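Local coordinates for fucoxanthin chlorophyll a/c-binding protein Lhcq3 (Chaetoceros gracilis, PDB 6L4U) that binds chlorophyll a, chlorophyll c1 and carotenoids and, as a fucoxanthin chlorophyll a/c protein, probably gathers light and passes the energy to a photosystem, at residues Met131-Lys136 with Pro145-Val150; Ser34-Thr39 with Arg166-Glu171; Leu59-Ala64 with Val138-Gly143. All coordinates share one frame; numbering follows the deposited sequence.

How the contacts relate
Following the chain from its N terminus, the loop 34-39 comes first and meets its partner last: contact 2 brings it onto helix 161-190, closing the widest loop of the three. Nested inside that loop, contact 3 joins helix 56-85 to the loop 138-143, which follows helix 116-134. Contact 1 also lies within contact 2; it folds the later part of the same loop, 145-150, back on the end of helix 116-134. Contacts 1 and 3 cross along the chain, touch each other and share one chlorophyll c1. Contact 2 reaches contact 3 through L35 and P36 against R63. Together they tie the N-terminal loop, the inter-helix loop and helices 56-85, 116-134 and 161-190.

Contact 1 (Met131-Lys136 with Pro145-Val150); sequences MITESK and PMPTMV. With KC1 (Chlorophyll c1), chain B.
Right beside a magnesium site, the end of helix 116-134 meets the loop 145-150 without one hydrogen bond between the two segments. T133 has the largest share of the contact. Its CB rests 3.8 Å from P147 CB, the two side chains crossing at about a right angle. T133 CG2, anti to the carbonyl carbon, reaches 3.8 Å to V150 CG2 and also lies near the carbonyl O of T148. One position back, I132 extends beyond CG1 (chi2 176°) and brings its tip CD1 to 3.7 Å from V150 CG1, so V150 lies against two consecutive helix residues, its CG2 touching the CG2 methyls of both. E134 turns to the chlorophyll c1 instead: bent at chi2 (-73°), it lays CB 3.3 Å from ring nitrogen ND and puts OE2 on the magnesium at 2.1 Å. The sulfur SD of M131 touches the macrocycle at CHD, 3.6 Å away. E134 OE1 is hydrogen-bonded to Y140 OH and H139 NE2, which fixes the rotation of the carboxylate. With one oxygen on the metal and the other held twice, E134 is probably ionised, whereas the two segments meet mainly through methyl groups and the P147 ring.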
loop_
_atom_site.group_PDB
_atom_site.type_symbol
_atom_site.label_atom_id
_atom_site.label_comp_id
_atom_site.label_asym_id
_atom_site.label_seq_id
_atom_site.Cartn_x
_atom_site.Cartn_y
_atom_site.Cartn_z
ATOM N N MET X 131 -6.823 -27.071 66.126
ATOM C CA MET X 131 -5.598 -26.510 65.565
ATOM C C MET X 131 -4.470 -26.477 66.587
ATOM O O MET X 131 -3.303 -26.642 66.217
ATOM C CB MET X 131 -5.847 -25.100 65.028
ATOM C CG MET X 131 -6.550 -25.039 63.678
ATOM S SD MET X 131 -5.519 -25.400 62.253
ATOM C CE MET X 131 -4.826 -23.789 61.917
ATOM N N ILE X 132 -4.789 -26.266 67.864
ATOM C CA ILE X 132 -3.751 -26.131 68.881
ATOM C C ILE X 132 -3.132 -27.483 69.215
ATOM O O ILE X 132 -1.904 -27.618 69.256
ATOM C CB ILE X 132 -4.326 -25.427 70.125
ATOM C CG1 ILE X 132 -4.394 -23.923 69.879
ATOM C CG2 ILE X 132 -3.498 -25.713 71.369
ATOM C CD1 ILE X 132 -5.024 -23.151 70.991
ATOM N N THR X 133 -3.960 -28.508 69.428
ATOM C CA THR X 133 -3.441 -29.828 69.767
ATOM C C THR X 133 -2.747 -30.512 68.598
ATOM O O THR X 133 -1.971 -31.446 68.819
ATOM C CB THR X 133 -4.561 -30.721 70.293
ATOM O OG1 THR X 133 -5.437 -31.079 69.218
ATOM C CG2 THR X 133 -5.334 -30.025 71.389
ATOM N N GLU X 134 -2.998 -30.076 67.369
ATOM C CA GLU X 134 -2.226 -30.562 66.237
ATOM C C GLU X 134 -0.879 -29.874 66.117
ATOM O O GLU X 134 0.091 -30.497 65.678
ATOM C CB GLU X 134 -3.003 -30.359 64.941
ATOM C CG GLU X 134 -4.056 -31.393 64.685
ATOM C CD GLU X 134 -3.486 -32.723 64.284
ATOM O OE1 GLU X 134 -3.605 -33.675 65.075
ATOM O OE2 GLU X 134 -2.917 -32.822 63.182
ATOM N N SER X 135 -0.797 -28.607 66.519
ATOM C CA SER X 135 0.397 -27.789 66.348
ATOM C C SER X 135 1.336 -27.846 67.546
ATOM O O SER X 135 2.072 -26.886 67.794
ATOM C CB SER X 135 -0.005 -26.347 66.053
ATOM O OG SER X 135 -0.700 -25.792 67.151
ATOM N N LYS X 136 1.324 -28.941 68.297
ATOM C CA LYS X 136 2.335 -29.174 69.311
ATOM C C LYS X 136 3.681 -29.435 68.634
ATOM O O LYS X 136 3.718 -29.840 67.470
ATOM C CB LYS X 136 1.913 -30.345 70.196
ATOM C CG LYS X 136 0.722 -30.018 71.069
ATOM C CD LYS X 136 1.012 -28.825 71.953
ATOM C CE LYS X 136 -0.268 -28.157 72.413
ATOM N NZ LYS X 136 -0.038 -27.301 73.605
ATOM N N PRO X 145 3.056 -35.915 72.260
ATOM C CA PRO X 145 1.928 -36.030 73.183
ATOM C C PRO X 145 0.588 -36.062 72.468
ATOM O O PRO X 145 0.387 -35.442 71.422
ATOM C CB PRO X 145 2.055 -34.770 74.046
ATOM C CG PRO X 145 2.694 -33.780 73.145
ATOM C CD PRO X 145 3.634 -34.559 72.261
ATOM N N MET X 146 -0.335 -36.802 73.064
ATOM C CA MET X 146 -1.723 -36.817 72.646
ATOM C C MET X 146 -2.404 -35.533 73.116
ATOM O O MET X 146 -1.853 -34.825 73.963
ATOM C CB MET X 146 -2.392 -38.075 73.195
ATOM C CG MET X 146 -2.398 -39.190 72.166
ATOM S SD MET X 146 -2.970 -40.785 72.752
ATOM C CE MET X 146 -1.679 -41.814 72.078
ATOM N N PRO X 147 -3.586 -35.159 72.522
ATOM C CA PRO X 147 -4.231 -33.883 72.884
ATOM C C PRO X 147 -4.555 -33.673 74.356
ATOM O O PRO X 147 -5.367 -34.388 74.947
ATOM C CB PRO X 147 -5.521 -33.913 72.058
ATOM C CG PRO X 147 -5.145 -34.639 70.852
ATOM C CD PRO X 147 -4.194 -35.712 71.293
ATOM N N THR X 148 -3.901 -32.678 74.944
ATOM C CA THR X 148 -4.126 -32.268 76.317
ATOM C C THR X 148 -4.988 -31.010 76.334
ATOM O O THR X 148 -5.404 -30.506 75.293
ATOM C CB THR X 148 -2.796 -32.049 77.035
ATOM O OG1 THR X 148 -2.084 -30.975 76.411
ATOM C CG2 THR X 148 -1.957 -33.310 76.984
ATOM N N MET X 149 -5.242 -30.488 77.533
ATOM C CA MET X 149 -6.255 -29.452 77.697
ATOM C C MET X 149 -5.765 -28.107 77.183
ATOM O O MET X 149 -4.613 -27.726 77.399
ATOM C CB MET X 149 -6.674 -29.348 79.161
ATOM C CG MET X 149 -8.120 -28.917 79.338
ATOM S SD MET X 149 -8.698 -29.012 81.039
ATOM C CE MET X 149 -8.395 -30.737 81.398
ATOM N N VAL X 150 -6.655 -27.393 76.498
ATOM C CA VAL X 150 -6.320 -26.147 75.823
ATOM C C VAL X 150 -6.722 -24.975 76.702
ATOM O O VAL X 150 -5.898 -24.114 77.023
ATOM C CB VAL X 150 -7.004 -26.067 74.447
ATOM C CG1 VAL X 150 -6.859 -24.682 73.861
ATOM C CG2 VAL X 150 -6.419 -27.099 73.511
HETATM N NB KC1 B . -3.265 -33.829 60.447
HETATM N ND KC1 B . -2.183 -30.119 61.705
HETATM C C1A KC1 B . 0.276 -32.100 62.039
HETATM C C1B KC1 B . -2.521 -34.907 60.255
HETATM C C1C KC1 B . -5.504 -31.752 60.226
HETATM C C1D KC1 B . -2.784 -28.814 61.763
HETATM C C2A KC1 B . 1.442 -33.066 62.159
HETATM C C2B KC1 B . -3.173 -36.037 59.554
HETATM C C2C KC1 B . -6.687 -30.909 59.930
HETATM C C2D KC1 B . -1.903 -27.703 62.188
HETATM C C3A KC1 B . 0.945 -34.487 62.069
HETATM C C3B KC1 B . -4.512 -35.482 59.307
HETATM C C3C KC1 B . -6.260 -29.583 60.397
HETATM C C3D KC1 B . -0.657 -28.457 62.381
HETATM C C4A KC1 B . -0.369 -34.031 61.354
HETATM C C4B KC1 B . -4.445 -34.116 59.895
HETATM C C4C KC1 B . -4.896 -29.839 60.902
HETATM C C4D KC1 B . -0.884 -29.782 62.043
HETATM C CAA KC1 B . 2.896 -32.732 62.566
HETATM C CAB KC1 B . -5.643 -36.143 58.614
HETATM C CAC KC1 B . -7.013 -28.280 60.384
HETATM C CAD KC1 B . 0.743 -28.306 62.792
HETATM C CBA KC1 B . 3.866 -32.588 61.399
HETATM C CBB KC1 B . -6.257 -35.575 57.592
HETATM C CBC KC1 B . -6.769 -27.659 59.030
HETATM C CBD KC1 B . 1.359 -29.621 62.702
HETATM C CED KC1 B . 4.521 -28.981 60.599
HETATM C CGA KC1 B . 5.243 -32.962 61.871
HETATM C CGD KC1 B . 2.291 -29.498 61.539
HETATM C CHA KC1 B . 0.298 -30.602 62.304
HETATM C CHB KC1 B . -1.151 -34.983 60.735
HETATM C CHC KC1 B . -5.569 -33.175 59.880
HETATM C CHD KC1 B . -4.191 -28.664 61.431
HETATM C CMA KC1 B . 1.669 -35.426 61.110
HETATM C CMB KC1 B . -2.627 -37.388 59.191
HETATM C CMC KC1 B . -8.002 -31.289 59.307
HETATM C CMD KC1 B . -1.979 -26.221 62.413
HETATM N NA KC1 B . -0.717 -32.702 61.458
HETATM N NC KC1 B . -4.460 -31.114 60.783
HETATM O O1A KC1 B . 5.589 -34.127 61.904
HETATM O O1D KC1 B . 1.924 -29.762 60.411
HETATM O O2A KC1 B . 6.170 -31.928 62.291
HETATM O O2D KC1 B . 3.664 -29.084 61.733
HETATM O OBD KC1 B . 1.342 -27.224 63.120
HETATM MG MG KC1 B . -2.685 -32.047 61.268
#

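Contact 2 (Ser34-Thr39 with Arg166-Glu171); sequences SLPGST and RKQDSE. With CLA (chlorophyll a), chain C.
P36 does most of the work for the loop 34-39 where it lies on helix 161-190, and the packing is close only around this residue. Its ring lies alongside Q168, both side chains pointing the same way, with CG 3.6 Å from the amide oxygen OE1 of Q168. P36 CB approaches D169 OD1 at 3.4 Å. D169 holds CG beside its own backbone N (chi1 -54°), which carries the carboxylate up to the loop, and there OD1 comes to 2.8 Å from the carbonyl O of P36. Both atoms are acceptors, so this is no bond; the positive charge of K165 probably makes the approach tolerable, since its NZ forms a salt bridge with D169 OD2 and a weak hydrogen bond with P36 O. Further along the loop the fit slackens. G37 brings its backbone near D169 without a side chain, and T39 CG2 stays 4.3 Å from D169 CB. S34, at the far end of the loop segment, is exposed to solvent.

Another side of the helix belongs to chlorophyll a. E171, extended from chi1 (178°) onward, binds the magnesium through OE1 at 2.4 Å. K167 stretches beside the macrocycle and donates from NZ to the carbonyl oxygen O1A of the pigment's ester, 3.1 Å away. E171 OE2 makes a salt bridge with R71 NE of helix 56-85, matching the Glu-Arg pairs that lock the two crossing membrane helices of the light-harvesting family while the glutamate serves as chlorophyll ligand. L35 and P36 touch R63 on helix 56-85, so the N-terminal loop lies against both helices of the pair, 56-85 and 161-190.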
loop_
_atom_site.group_PDB
_atom_site.type_symbol
_atom_site.label_atom_id
_atom_site.label_comp_id
_atom_site.label_asym_id
_atom_site.label_seq_id
_atom_site.Cartn_x
_atom_site.Cartn_y
_atom_site.Cartn_z
ATOM N N SER X 34 2.302 -53.350 76.209
ATOM C CA SER X 34 2.885 -52.263 76.986
ATOM C C SER X 34 2.163 -50.942 76.774
ATOM O O SER X 34 2.348 -50.015 77.570
ATOM C CB SER X 34 4.365 -52.098 76.637
ATOM O OG SER X 34 4.524 -51.662 75.300
ATOM N N LEU X 35 1.357 -50.841 75.723
ATOM C CA LEU X 35 0.487 -49.702 75.512
ATOM C C LEU X 35 -0.642 -49.723 76.542
ATOM O O LEU X 35 -0.943 -50.776 77.110
ATOM C CB LEU X 35 -0.060 -49.734 74.086
ATOM C CG LEU X 35 0.720 -49.088 72.937
ATOM C CD1 LEU X 35 2.049 -49.759 72.643
ATOM C CD2 LEU X 35 -0.151 -49.144 71.704
ATOM N N PRO X 36 -1.243 -48.558 76.836
ATOM C CA PRO X 36 -2.289 -48.511 77.879
ATOM C C PRO X 36 -3.514 -49.382 77.633
ATOM O O PRO X 36 -3.816 -50.243 78.470
ATOM C CB PRO X 36 -2.654 -47.024 77.916
ATOM C CG PRO X 36 -1.403 -46.342 77.569
ATOM C CD PRO X 36 -0.717 -47.208 76.552
ATOM N N GLY X 37 -4.189 -49.229 76.491
ATOM C CA GLY X 37 -5.522 -49.786 76.260
ATOM C C GLY X 37 -5.633 -51.302 76.321
ATOM O O GLY X 37 -6.755 -51.818 76.322
ATOM N N SER X 38 -4.514 -52.021 76.371
ATOM C CA SER X 38 -4.522 -53.449 76.652
ATOM C C SER X 38 -4.938 -53.680 78.101
ATOM O O SER X 38 -4.297 -53.170 79.025
ATOM C CB SER X 38 -3.141 -54.043 76.384
ATOM O OG SER X 38 -3.104 -55.419 76.713
ATOM N N THR X 39 -6.012 -54.445 78.302
ATOM C CA THR X 39 -6.524 -54.692 79.647
ATOM C C THR X 39 -6.685 -56.178 79.936
ATOM O O THR X 39 -6.177 -57.024 79.194
ATOM C CB THR X 39 -7.859 -53.978 79.862
ATOM O OG1 THR X 39 -8.689 -54.145 78.707
ATOM C CG2 THR X 39 -7.635 -52.501 80.121
ATOM N N ARG X 166 -3.119 -46.355 84.961
ATOM C CA ARG X 166 -4.426 -46.929 85.261
ATOM C C ARG X 166 -5.548 -46.009 84.802
ATOM O O ARG X 166 -6.588 -46.479 84.328
ATOM C CB ARG X 166 -4.542 -47.216 86.759
ATOM C CG ARG X 166 -5.733 -48.090 87.147
ATOM C CD ARG X 166 -6.852 -47.272 87.779
ATOM N NE ARG X 166 -8.120 -47.993 87.805
ATOM C CZ ARG X 166 -9.310 -47.404 87.832
ATOM N NH1 ARG X 166 -9.394 -46.082 87.832
ATOM N NH2 ARG X 166 -10.417 -48.132 87.855
ATOM N N LYS X 167 -5.353 -44.699 84.925
ATOM C CA LYS X 167 -6.385 -43.758 84.520
ATOM C C LYS X 167 -6.479 -43.605 83.007
ATOM O O LYS X 167 -7.547 -43.255 82.502
ATOM C CB LYS X 167 -6.139 -42.399 85.174
ATOM C CG LYS X 167 -6.695 -42.273 86.574
ATOM C CD LYS X 167 -6.972 -40.823 86.925
ATOM C CE LYS X 167 -6.873 -40.600 88.424
ATOM N NZ LYS X 167 -7.144 -39.190 88.810
ATOM N N GLN X 168 -5.396 -43.859 82.272
ATOM C CA GLN X 168 -5.507 -43.918 80.819
ATOM C C GLN X 168 -6.288 -45.140 80.365
ATOM O O GLN X 168 -6.959 -45.088 79.329
ATOM C CB GLN X 168 -4.126 -43.929 80.168
ATOM C CG GLN X 168 -3.597 -42.563 79.800
ATOM C CD GLN X 168 -2.145 -42.609 79.392
ATOM O OE1 GLN X 168 -1.415 -43.525 79.763
ATOM N NE2 GLN X 168 -1.714 -41.618 78.625
ATOM N N ASP X 169 -6.208 -46.242 81.115
ATOM C CA ASP X 169 -6.989 -47.420 80.764
ATOM C C ASP X 169 -8.462 -47.190 81.040
ATOM O O ASP X 169 -9.317 -47.660 80.286
ATOM C CB ASP X 169 -6.509 -48.638 81.542
ATOM C CG ASP X 169 -5.037 -48.873 81.389
ATOM O OD1 ASP X 169 -4.453 -48.324 80.439
ATOM O OD2 ASP X 169 -4.458 -49.603 82.218
ATOM N N SER X 170 -8.774 -46.474 82.114
ATOM C CA SER X 170 -10.159 -46.161 82.411
ATOM C C SER X 170 -10.705 -45.054 81.524
ATOM O O SER X 170 -11.925 -44.955 81.372
ATOM C CB SER X 170 -10.307 -45.775 83.880
ATOM O OG SER X 170 -11.644 -45.413 84.162
ATOM N N GLU X 171 -9.842 -44.217 80.942
ATOM C CA GLU X 171 -10.313 -43.274 79.934
ATOM C C GLU X 171 -10.704 -43.999 78.659
ATOM O O GLU X 171 -11.760 -43.723 78.078
ATOM C CB GLU X 171 -9.246 -42.219 79.633
ATOM C CG GLU X 171 -9.675 -41.231 78.554
ATOM C CD GLU X 171 -8.982 -39.882 78.623
ATOM O OE1 GLU X 171 -8.267 -39.597 79.597
ATOM O OE2 GLU X 171 -9.163 -39.085 77.686
HETATM MG MG CLA C . -9.375 -37.665 80.349
HETATM C CHA CLA C . -6.370 -36.018 80.826
HETATM C CHB CLA C . -8.432 -39.859 82.726
HETATM C CHC CLA C . -12.504 -38.938 80.176
HETATM C CHD CLA C . -10.447 -34.850 78.208
HETATM N NA CLA C . -7.734 -37.881 81.597
HETATM C C1A CLA C . -6.615 -37.262 81.626
HETATM C C2A CLA C . -5.555 -37.820 82.540
HETATM C C3A CLA C . -6.228 -39.062 83.052
HETATM C C4A CLA C . -7.557 -38.914 82.414
HETATM C CMA CLA C . -5.542 -40.203 82.322
HETATM C CAA CLA C . -5.420 -36.947 83.789
HETATM C CBA CLA C . -4.554 -37.559 84.886
HETATM C CGA CLA C . -4.802 -36.794 86.164
HETATM O O1A CLA C . -5.213 -37.356 87.164
HETATM O O2A CLA C . -4.550 -35.367 86.209
HETATM N NB CLA C . -10.330 -39.172 81.323
HETATM C C1B CLA C . -9.800 -39.981 82.222
HETATM C C2B CLA C . -10.689 -41.049 82.699
HETATM C C3B CLA C . -11.930 -40.793 81.939
HETATM C C4B CLA C . -11.583 -39.594 81.120
HETATM C CMB CLA C . -10.343 -42.100 83.701
HETATM C CAB CLA C . -13.206 -41.552 81.996
HETATM C CBB CLA C . -14.373 -40.972 82.200
HETATM N NC CLA C . -11.081 -37.013 79.398
HETATM C C1C CLA C . -12.248 -37.678 79.458
HETATM C C2C CLA C . -13.353 -37.034 78.707
HETATM C C3C CLA C . -12.739 -35.835 78.137
HETATM C C4C CLA C . -11.346 -35.934 78.623
HETATM C CMC CLA C . -14.771 -37.465 78.537
HETATM C CAC CLA C . -13.380 -34.787 77.271
HETATM C CBC CLA C . -13.903 -33.711 78.193
HETATM N ND CLA C . -8.714 -35.866 79.691
HETATM C C1D CLA C . -9.109 -34.842 78.779
HETATM C C2D CLA C . -8.091 -33.825 78.476
HETATM C C3D CLA C . -6.977 -34.325 79.320
HETATM C C4D CLA C . -7.422 -35.461 79.966
HETATM C CMD CLA C . -8.048 -32.614 77.602
HETATM C CAD CLA C . -5.586 -34.085 79.758
HETATM O OBD CLA C . -4.851 -33.123 79.371
HETATM C CBD CLA C . -5.170 -35.145 80.690
HETATM C CGD CLA C . -4.023 -35.881 80.068
HETATM O O1D CLA C . -2.925 -35.366 79.993
HETATM O O2D CLA C . -4.192 -37.232 79.568
HETATM C CED CLA C . -3.059 -38.091 79.467
HETATM C C1 CLA C . -5.111 -34.561 87.242
#

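Contact 3 (Leu59-Ala64 with Val138-Gly143); sequences LAWFRA and VHYTKG. With KC1 (Chlorophyll c1), chain B.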
loop_
_atom_site.group_PDB
_atom_site.type_symbol
_atom_site.label_atom_id
_atom_site.label_comp_id
_atom_site.label_asym_id
_atom_site.label_seq_id
_atom_site.Cartn_x
_atom_site.Cartn_y
_atom_site.Cartn_z
ATOM N N LEU X 59 -0.254 -46.658 63.890
ATOM C CA LEU X 59 -0.828 -47.058 65.169
ATOM C C LEU X 59 -0.953 -45.870 66.111
ATOM O O LEU X 59 -1.935 -45.762 66.851
ATOM C CB LEU X 59 0.024 -48.159 65.796
ATOM C CG LEU X 59 -0.339 -48.640 67.200
ATOM C CD1 LEU X 59 -1.749 -49.193 67.230
ATOM C CD2 LEU X 59 0.655 -49.681 67.662
ATOM N N ALA X 60 0.020 -44.959 66.077
ATOM C CA ALA X 60 -0.050 -43.751 66.890
ATOM C C ALA X 60 -1.182 -42.834 66.448
ATOM O O ALA X 60 -1.741 -42.102 67.269
ATOM C CB ALA X 60 1.280 -43.011 66.837
ATOM N N TRP X 61 -1.533 -42.863 65.162
ATOM C CA TRP X 61 -2.731 -42.167 64.712
ATOM C C TRP X 61 -3.988 -42.906 65.150
ATOM O O TRP X 61 -5.019 -42.280 65.419
ATOM C CB TRP X 61 -2.704 -42.002 63.193
ATOM C CG TRP X 61 -3.921 -41.345 62.640
ATOM C CD1 TRP X 61 -5.025 -41.958 62.135
ATOM C CD2 TRP X 61 -4.160 -39.939 62.534
ATOM N NE1 TRP X 61 -5.939 -41.024 61.727
ATOM C CE2 TRP X 61 -5.431 -39.775 61.960
ATOM C CE3 TRP X 61 -3.422 -38.804 62.872
ATOM C CZ2 TRP X 61 -5.979 -38.522 61.711
ATOM C CZ3 TRP X 61 -3.968 -37.562 62.627
ATOM C CH2 TRP X 61 -5.236 -37.430 62.057
ATOM N N PHE X 62 -3.924 -44.238 65.216
ATOM C CA PHE X 62 -5.076 -45.022 65.649
ATOM C C PHE X 62 -5.368 -44.818 67.125
ATOM O O PHE X 62 -6.532 -44.852 67.533
ATOM C CB PHE X 62 -4.847 -46.508 65.378
ATOM C CG PHE X 62 -4.972 -46.896 63.937
ATOM C CD1 PHE X 62 -5.572 -46.051 63.019
ATOM C CD2 PHE X 62 -4.484 -48.116 63.501
ATOM C CE1 PHE X 62 -5.683 -46.414 61.695
ATOM C CE2 PHE X 62 -4.592 -48.486 62.177
ATOM C CZ PHE X 62 -5.192 -47.633 61.273
ATOM N N ARG X 63 -4.330 -44.609 67.934
ATOM C CA ARG X 63 -4.526 -44.420 69.365
ATOM C C ARG X 63 -5.166 -43.077 69.663
ATOM O O ARG X 63 -6.104 -42.998 70.463
ATOM C CB ARG X 63 -3.198 -44.536 70.097
ATOM C CG ARG X 63 -2.582 -45.900 70.051
ATOM C CD ARG X 63 -1.160 -45.818 70.525
ATOM N NE ARG X 63 -1.094 -45.288 71.881
ATOM C CZ ARG X 63 0.026 -44.900 72.473
ATOM N NH1 ARG X 63 1.181 -44.985 71.828
ATOM N NH2 ARG X 63 -0.011 -44.424 73.710
ATOM N N ALA X 64 -4.660 -42.010 69.043
ATOM C CA ALA X 64 -5.213 -40.682 69.252
ATOM C C ALA X 64 -6.618 -40.552 68.695
ATOM O O ALA X 64 -7.416 -39.781 69.236
ATOM C CB ALA X 64 -4.310 -39.632 68.614
ATOM N N VAL X 138 6.011 -31.711 68.760
ATOM C CA VAL X 138 6.203 -33.060 68.238
ATOM C C VAL X 138 4.827 -33.680 68.054
ATOM O O VAL X 138 3.998 -33.628 68.969
ATOM C CB VAL X 138 7.074 -33.928 69.167
ATOM C CG1 VAL X 138 7.294 -35.300 68.558
ATOM C CG2 VAL X 138 8.402 -33.264 69.457
ATOM N N HIS X 139 4.577 -34.255 66.880
ATOM C CA HIS X 139 3.270 -34.834 66.632
ATOM C C HIS X 139 3.166 -36.176 67.337
ATOM O O HIS X 139 4.154 -36.901 67.473
ATOM C CB HIS X 139 3.005 -34.997 65.130
ATOM C CG HIS X 139 1.549 -34.883 64.792
ATOM N ND1 HIS X 139 0.987 -34.849 63.500
ATOM C CD2 HIS X 139 0.535 -34.739 65.672
ATOM C CE1 HIS X 139 -0.327 -34.797 63.693
ATOM N NE2 HIS X 139 -0.615 -34.672 64.963
ATOM N N TYR X 140 1.959 -36.491 67.815
ATOM C CA TYR X 140 1.716 -37.775 68.457
ATOM C C TYR X 140 1.887 -38.938 67.494
ATOM O O TYR X 140 2.207 -40.045 67.936
ATOM C CB TYR X 140 0.321 -37.809 69.081
ATOM C CG TYR X 140 -0.787 -37.270 68.211
ATOM C CD1 TYR X 140 -1.295 -35.995 68.412
ATOM C CD2 TYR X 140 -1.344 -38.046 67.205
ATOM C CE1 TYR X 140 -2.318 -35.508 67.625
ATOM C CE2 TYR X 140 -2.352 -37.565 66.409
ATOM C CZ TYR X 140 -2.838 -36.301 66.625
ATOM O OH TYR X 140 -3.851 -35.834 65.829
ATOM N N THR X 141 1.684 -38.710 66.192
ATOM C CA THR X 141 2.040 -39.700 65.186
ATOM C C THR X 141 3.539 -39.932 65.126
ATOM O O THR X 141 3.971 -41.019 64.737
ATOM C CB THR X 141 1.543 -39.265 63.809
ATOM O OG1 THR X 141 2.214 -38.061 63.419
ATOM C CG2 THR X 141 0.059 -39.007 63.846
ATOM N N LYS X 142 4.338 -38.937 65.501
ATOM C CA LYS X 142 5.784 -39.074 65.574
ATOM C C LYS X 142 6.261 -39.204 67.016
ATOM O O LYS X 142 7.352 -38.753 67.360
ATOM C CB LYS X 142 6.462 -37.893 64.884
ATOM C CG LYS X 142 5.965 -37.663 63.477
ATOM C CD LYS X 142 7.036 -37.050 62.602
ATOM C CE LYS X 142 6.677 -37.195 61.136
ATOM N NZ LYS X 142 7.503 -36.308 60.276
ATOM N N GLY X 143 5.442 -39.813 67.869
ATOM C CA GLY X 143 5.837 -40.093 69.232
ATOM C C GLY X 143 5.483 -39.035 70.249
ATOM O O GLY X 143 5.670 -39.271 71.447
HETATM N NB KC1 B . -3.265 -33.829 60.447
HETATM N ND KC1 B . -2.183 -30.119 61.705
HETATM C C1A KC1 B . 0.276 -32.100 62.039
HETATM C C1B KC1 B . -2.521 -34.907 60.255
HETATM C C1C KC1 B . -5.504 -31.752 60.226
HETATM C C1D KC1 B . -2.784 -28.814 61.763
HETATM C C2A KC1 B . 1.442 -33.066 62.159
HETATM C C2B KC1 B . -3.173 -36.037 59.554
HETATM C C2C KC1 B . -6.687 -30.909 59.930
HETATM C C2D KC1 B . -1.903 -27.703 62.188
HETATM C C3A KC1 B . 0.945 -34.487 62.069
HETATM C C3B KC1 B . -4.512 -35.482 59.307
HETATM C C3C KC1 B . -6.260 -29.583 60.397
HETATM C C3D KC1 B . -0.657 -28.457 62.381
HETATM C C4A KC1 B . -0.369 -34.031 61.354
HETATM C C4B KC1 B . -4.445 -34.116 59.895
HETATM C C4C KC1 B . -4.896 -29.839 60.902
HETATM C C4D KC1 B . -0.884 -29.782 62.043
HETATM C CAA KC1 B . 2.896 -32.732 62.566
HETATM C CAB KC1 B . -5.643 -36.143 58.614
HETATM C CAC KC1 B . -7.013 -28.280 60.384
HETATM C CAD KC1 B . 0.743 -28.306 62.792
HETATM C CBA KC1 B . 3.866 -32.588 61.399
HETATM C CBB KC1 B . -6.257 -35.575 57.592
HETATM C CBC KC1 B . -6.769 -27.659 59.030
HETATM C CBD KC1 B . 1.359 -29.621 62.702
HETATM C CED KC1 B . 4.521 -28.981 60.599
HETATM C CGA KC1 B . 5.243 -32.962 61.871
HETATM C CGD KC1 B . 2.291 -29.498 61.539
HETATM C CHA KC1 B . 0.298 -30.602 62.304
HETATM C CHB KC1 B . -1.151 -34.983 60.735
HETATM C CHC KC1 B . -5.569 -33.175 59.880
HETATM C CHD KC1 B . -4.191 -28.664 61.431
HETATM C CMA KC1 B . 1.669 -35.426 61.110
HETATM C CMB KC1 B . -2.627 -37.388 59.191
HETATM C CMC KC1 B . -8.002 -31.289 59.307
HETATM C CMD KC1 B . -1.979 -26.221 62.413
HETATM N NA KC1 B . -0.717 -32.702 61.458
HETATM N NC KC1 B . -4.460 -31.114 60.783
HETATM O O1A KC1 B . 5.589 -34.127 61.904
HETATM O O1D KC1 B . 1.924 -29.762 60.411
HETATM O O2A KC1 B . 6.170 -31.928 62.291
HETATM O O2D KC1 B . 3.664 -29.084 61.733
HETATM O OBD KC1 B . 1.342 -27.224 63.120
HETATM MG MG KC1 B . -2.685 -32.047 61.268
#
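A60, W61 and A64 of helix 56-85 form the surface on which Y140 and T141 settle. A64 CB lies over one face of the Y140 ring as a CH-pi contact, 4.0 Å from the centroid and 29° off the normal. A60 CB presses on the backbone, 3.3 Å from the carbonyl O of Y140. W61 lies side by side with T141, whose CG2 meets the indole at its edge, 3.6 Å from CE3; that same CE3 sits at the edge of the Y140 ring. Anti to the backbone N (chi1 178°), the indole extends to the chlorophyll c1, where CH2 is 3.4 Å from C3B and methyl CMB covers one face near the rim.

The next shell fixes Y140. On the face opposite A64, H139 NE2 stands 3.2 Å above the ring plane, offset toward the rim, with the Y140 hydroxyl at E134. H139 ND1 is modelled at covalent-bond length from C3A of the pigment, 1.5 Å. K142 adds a weak hydrogen bond from NZ to O1A of the chlorophyll c1, 3.3 Å long. Further out, W61 NE1 makes a weak hydrogen bond to a chlorophyll a, and the indole packs on an apolar side chain of another protein chain. Helix 56-85 and the loop 138-143 thus form one wall of this fucoxanthin chlorophyll a/c antenna protein's chlorophyll c1 pocket, which segment 131-136 completes with the magnesium ligand E134.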